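Local coordinates for protein polysialic acid O-acetyltransferase (Escherichia coli, PDB 3JQY) that transfers acetyl groups from acetyl-CoA to the O7 or O9 positions of capsular polysialic acid, working as a homotrimer of left-handed beta-helices, at residues 165-179 with 183-197. Numbering follows the deposited sequence.
Sequences IISSYVWVGRNVSIM and SVGSGSVIGYGSIVT
With CG turned anti to the backbone N in both Arg-174 (chi1 170°) and Tyr-192 (chi1 171°), the two side chains run side by side in the same direction. The extended arginine passes the ring, its CD lying in plane at the edge, 4.0 Å from Tyr-192 CE1, and its guanidinium, nearly perpendicular to the ring, continues to a salt bridge with Glu-119 of a second subunit. Asn-175 CB meets the same ring at CE1, 3.9 Å away. Replacing Tyr-192 by alanine would probably open a gap beside Asn-175 and the aliphatic part of Arg-174, leaving the arginine steered mainly by its salt bridge.

Branched residues suit the interior: Val-176 CG1 packs 3.9 Å from Ile-190 CG2, and Val-170 CG1 lies 3.8 Å from Val-184 CG1. On the outward face of the coil, buried between subunits, Val-189 CG1 lies above the Trp-171 plane, displaced toward the rim at CE3 (3.8 Å); His-147 of a second subunit, probably an acetyl-CoA-binding residue, meets that indole edge-to-face. At the corners, Ser-186 OG donates to Ser-168 O (2.8 Å) from above the carbonyl plane, while Gly-187 and Gly-193 accept the positive phi of type II turns.

Three parallel strand pairs, joined by backbone hydrogen bonds such as Trp-171 N to Ser-188 O (3.1 Å), stack these successive coils of the left-handed beta-helix of hexapeptide-repeat transferases. Strand 139-142 pairs in parallel with 176-178, strand 204-208 continues beyond 189-190, and helix 233-245 covers the corner at Ser-168, Tyr-169 and Ser-186.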
# COMPACT_ATOMS: atom_id res chain seq x y z
N ILE B 165 11.51 -15.42 10.39
CA ILE B 165 11.35 -16.86 10.20
C ILE B 165 9.90 -17.19 9.91
O ILE B 165 9.05 -17.13 10.80
CB ILE B 165 11.83 -17.65 11.44
CG1 ILE B 165 13.25 -17.25 11.83
CG2 ILE B 165 11.75 -19.15 11.18
CD1 ILE B 165 14.27 -17.44 10.72
N ILE B 166 9.62 -17.50 8.65
CA ILE B 166 8.29 -17.96 8.27
C ILE B 166 8.29 -19.48 8.24
O ILE B 166 9.01 -20.09 7.45
CB ILE B 166 7.87 -17.37 6.91
CG1 ILE B 166 7.97 -15.85 6.95
CG2 ILE B 166 6.46 -17.84 6.54
CD1 ILE B 166 7.75 -15.18 5.61
N SER B 167 7.51 -20.10 9.11
CA SER B 167 7.47 -21.56 9.19
C SER B 167 6.88 -22.18 7.94
O SER B 167 6.34 -21.48 7.08
CB SER B 167 6.68 -22.01 10.42
OG SER B 167 7.35 -21.64 11.62
N SER B 168 6.97 -23.50 7.84
CA SER B 168 6.34 -24.21 6.74
C SER B 168 4.83 -24.02 6.77
O SER B 168 4.23 -23.89 7.84
CB SER B 168 6.70 -25.70 6.78
OG SER B 168 8.09 -25.88 6.53
N TYR B 169 4.24 -24.02 5.59
CA TYR B 169 2.79 -24.00 5.43
C TYR B 169 2.15 -22.74 6.03
O TYR B 169 1.20 -22.81 6.81
CB TYR B 169 2.14 -25.28 5.98
CG TYR B 169 0.80 -25.56 5.35
CD1 TYR B 169 0.70 -25.80 3.99
CD2 TYR B 169 -0.38 -25.54 6.09
CE1 TYR B 169 -0.52 -26.04 3.37
CE2 TYR B 169 -1.62 -25.78 5.49
CZ TYR B 169 -1.68 -26.03 4.13
OH TYR B 169 -2.88 -26.26 3.50
N VAL B 170 2.68 -21.59 5.63
CA VAL B 170 2.11 -20.30 5.98
C VAL B 170 1.58 -19.60 4.73
O VAL B 170 2.21 -19.64 3.67
CB VAL B 170 3.15 -19.40 6.68
CG1 VAL B 170 2.64 -17.97 6.81
CG2 VAL B 170 3.48 -19.98 8.05
N TRP B 171 0.42 -18.96 4.87
CA TRP B 171 -0.16 -18.15 3.80
C TRP B 171 0.05 -16.69 4.16
O TRP B 171 -0.52 -16.19 5.14
CB TRP B 171 -1.65 -18.48 3.65
CG TRP B 171 -2.43 -17.55 2.73
CD1 TRP B 171 -1.92 -16.67 1.82
CD2 TRP B 171 -3.86 -17.45 2.64
NE1 TRP B 171 -2.95 -16.02 1.17
CE2 TRP B 171 -4.14 -16.48 1.65
CE3 TRP B 171 -4.92 -18.07 3.30
CZ2 TRP B 171 -5.45 -16.12 1.32
CZ3 TRP B 171 -6.21 -17.72 2.96
CH2 TRP B 171 -6.47 -16.75 1.98
N VAL B 172 0.92 -16.01 3.41
CA VAL B 172 1.08 -14.57 3.60
C VAL B 172 0.31 -13.85 2.50
O VAL B 172 0.55 -14.05 1.31
CB VAL B 172 2.56 -14.13 3.62
CG1 VAL B 172 2.65 -12.62 3.87
CG2 VAL B 172 3.33 -14.88 4.72
N GLY B 173 -0.64 -13.03 2.92
CA GLY B 173 -1.51 -12.31 2.01
C GLY B 173 -0.86 -11.19 1.24
O GLY B 173 0.30 -10.82 1.50
N ARG B 174 -1.61 -10.64 0.29
CA ARG B 174 -1.13 -9.58 -0.58
C ARG B 174 -0.86 -8.27 0.17
O ARG B 174 -1.56 -7.92 1.12
CB ARG B 174 -2.16 -9.36 -1.69
CG ARG B 174 -1.94 -8.14 -2.55
CD ARG B 174 -3.07 -8.09 -3.59
NE ARG B 174 -3.14 -6.81 -4.28
CZ ARG B 174 -4.16 -6.41 -5.03
NH1 ARG B 174 -5.23 -7.20 -5.18
NH2 ARG B 174 -4.12 -5.23 -5.62
N ASN B 175 0.16 -7.55 -0.25
CA ASN B 175 0.44 -6.26 0.27
C ASN B 175 0.72 -6.26 1.77
O ASN B 175 0.15 -5.52 2.47
CB ASN B 175 -0.68 -5.27 -0.05
CG ASN B 175 -0.29 -3.84 0.21
OD1 ASN B 175 0.86 -3.50 0.20
ND2 ASN B 175 -1.28 -3.01 0.44
N VAL B 176 1.69 -7.09 2.13
CA VAL B 176 2.03 -7.30 3.53
C VAL B 176 3.51 -7.01 3.73
O VAL B 176 4.32 -7.36 2.88
CB VAL B 176 1.83 -8.78 3.92
CG1 VAL B 176 2.58 -9.12 5.21
CG2 VAL B 176 0.35 -9.10 4.06
N SER B 177 3.85 -6.39 4.85
CA SER B 177 5.24 -6.31 5.29
C SER B 177 5.38 -7.10 6.58
O SER B 177 4.55 -6.99 7.50
CB SER B 177 5.68 -4.87 5.55
OG SER B 177 5.95 -4.20 4.34
N ILE B 178 6.42 -7.92 6.63
CA ILE B 178 6.81 -8.56 7.87
C ILE B 178 8.11 -7.91 8.32
O ILE B 178 9.09 -7.87 7.58
CB ILE B 178 6.97 -10.07 7.68
CG1 ILE B 178 5.64 -10.69 7.27
CG2 ILE B 178 7.47 -10.72 8.97
CD1 ILE B 178 5.68 -12.20 7.16
N MET B 179 8.11 -7.35 9.53
CA MET B 179 9.24 -6.58 10.03
C MET B 179 10.25 -7.42 10.83
O MET B 179 10.06 -8.63 11.00
CB MET B 179 8.75 -5.39 10.87
CG MET B 179 7.83 -4.44 10.11
SD MET B 179 8.53 -3.91 8.52
CE MET B 179 7.57 -2.43 8.20
N SER B 183 8.66 -14.11 13.87
CA SER B 183 8.43 -15.49 13.48
C SER B 183 6.93 -15.68 13.24
O SER B 183 6.11 -15.16 14.00
CB SER B 183 8.87 -16.44 14.59
OG SER B 183 10.28 -16.43 14.72
N VAL B 184 6.59 -16.42 12.19
CA VAL B 184 5.21 -16.80 11.91
C VAL B 184 5.08 -18.31 11.95
O VAL B 184 5.74 -19.02 11.18
CB VAL B 184 4.73 -16.30 10.54
CG1 VAL B 184 3.30 -16.76 10.30
CG2 VAL B 184 4.82 -14.77 10.47
N GLY B 185 4.25 -18.81 12.86
CA GLY B 185 4.12 -20.24 13.08
C GLY B 185 3.42 -20.98 11.95
O GLY B 185 2.71 -20.39 11.15
N SER B 186 3.63 -22.29 11.92
CA SER B 186 3.11 -23.14 10.85
C SER B 186 1.58 -23.14 10.80
O SER B 186 0.92 -23.13 11.84
CB SER B 186 3.66 -24.56 11.04
OG SER B 186 3.24 -25.43 10.00
N GLY B 187 1.02 -23.14 9.59
CA GLY B 187 -0.42 -23.19 9.42
C GLY B 187 -1.12 -21.85 9.53
O GLY B 187 -2.34 -21.75 9.36
N SER B 188 -0.36 -20.81 9.83
CA SER B 188 -0.95 -19.50 10.07
C SER B 188 -1.20 -18.71 8.79
O SER B 188 -0.68 -19.05 7.72
CB SER B 188 -0.09 -18.70 11.05
OG SER B 188 -0.10 -19.33 12.31
N VAL B 189 -1.99 -17.65 8.93
CA VAL B 189 -2.42 -16.82 7.82
C VAL B 189 -2.20 -15.36 8.17
O VAL B 189 -2.62 -14.90 9.23
CB VAL B 189 -3.92 -17.02 7.55
CG1 VAL B 189 -4.40 -16.06 6.48
CG2 VAL B 189 -4.22 -18.46 7.18
N ILE B 190 -1.51 -14.62 7.30
CA ILE B 190 -1.37 -13.18 7.49
C ILE B 190 -2.28 -12.47 6.50
O ILE B 190 -2.19 -12.68 5.29
CB ILE B 190 0.08 -12.69 7.28
CG1 ILE B 190 1.06 -13.44 8.19
CG2 ILE B 190 0.18 -11.18 7.52
CD1 ILE B 190 0.72 -13.34 9.68
N GLY B 191 -3.17 -11.62 7.00
CA GLY B 191 -4.17 -10.99 6.16
C GLY B 191 -3.65 -9.90 5.26
O GLY B 191 -2.66 -9.23 5.57
N TYR B 192 -4.33 -9.72 4.13
CA TYR B 192 -4.06 -8.62 3.21
C TYR B 192 -3.77 -7.33 3.96
O TYR B 192 -4.49 -7.00 4.92
CB TYR B 192 -5.28 -8.36 2.31
CG TYR B 192 -5.12 -7.10 1.50
CD1 TYR B 192 -4.63 -7.14 0.20
CD2 TYR B 192 -5.40 -5.86 2.05
CE1 TYR B 192 -4.45 -5.98 -0.54
CE2 TYR B 192 -5.22 -4.69 1.33
CZ TYR B 192 -4.74 -4.76 0.04
OH TYR B 192 -4.56 -3.60 -0.67
N GLY B 193 -2.74 -6.61 3.54
CA GLY B 193 -2.51 -5.26 4.01
C GLY B 193 -1.81 -5.16 5.36
O GLY B 193 -1.58 -4.06 5.87
N SER B 194 -1.47 -6.30 5.94
CA SER B 194 -0.89 -6.29 7.29
C SER B 194 0.51 -5.70 7.32
O SER B 194 1.26 -5.78 6.35
CB SER B 194 -0.84 -7.72 7.85
OG SER B 194 -2.15 -8.24 8.00
N ILE B 195 0.87 -5.11 8.46
CA ILE B 195 2.27 -4.92 8.81
C ILE B 195 2.49 -5.65 10.13
O ILE B 195 1.94 -5.28 11.16
CB ILE B 195 2.68 -3.44 8.92
CG1 ILE B 195 2.50 -2.75 7.56
CG2 ILE B 195 4.13 -3.34 9.39
CD1 ILE B 195 3.05 -1.32 7.48
N VAL B 196 3.26 -6.73 10.07
CA VAL B 196 3.46 -7.62 11.20
C VAL B 196 4.74 -7.25 11.93
O VAL B 196 5.83 -7.27 11.34
CB VAL B 196 3.54 -9.09 10.75
CG1 VAL B 196 3.68 -10.01 11.96
CG2 VAL B 196 2.32 -9.46 9.90
N THR B 197 4.62 -6.90 13.20
CA THR B 197 5.77 -6.42 13.97
C THR B 197 6.10 -7.32 15.16
O THR B 197 7.16 -7.16 15.77
CB THR B 197 5.54 -4.98 14.49
OG1 THR B 197 4.39 -4.96 15.34
CG2 THR B 197 5.30 -4.03 13.32
O HOH W 1 1.35 -3.79 4.25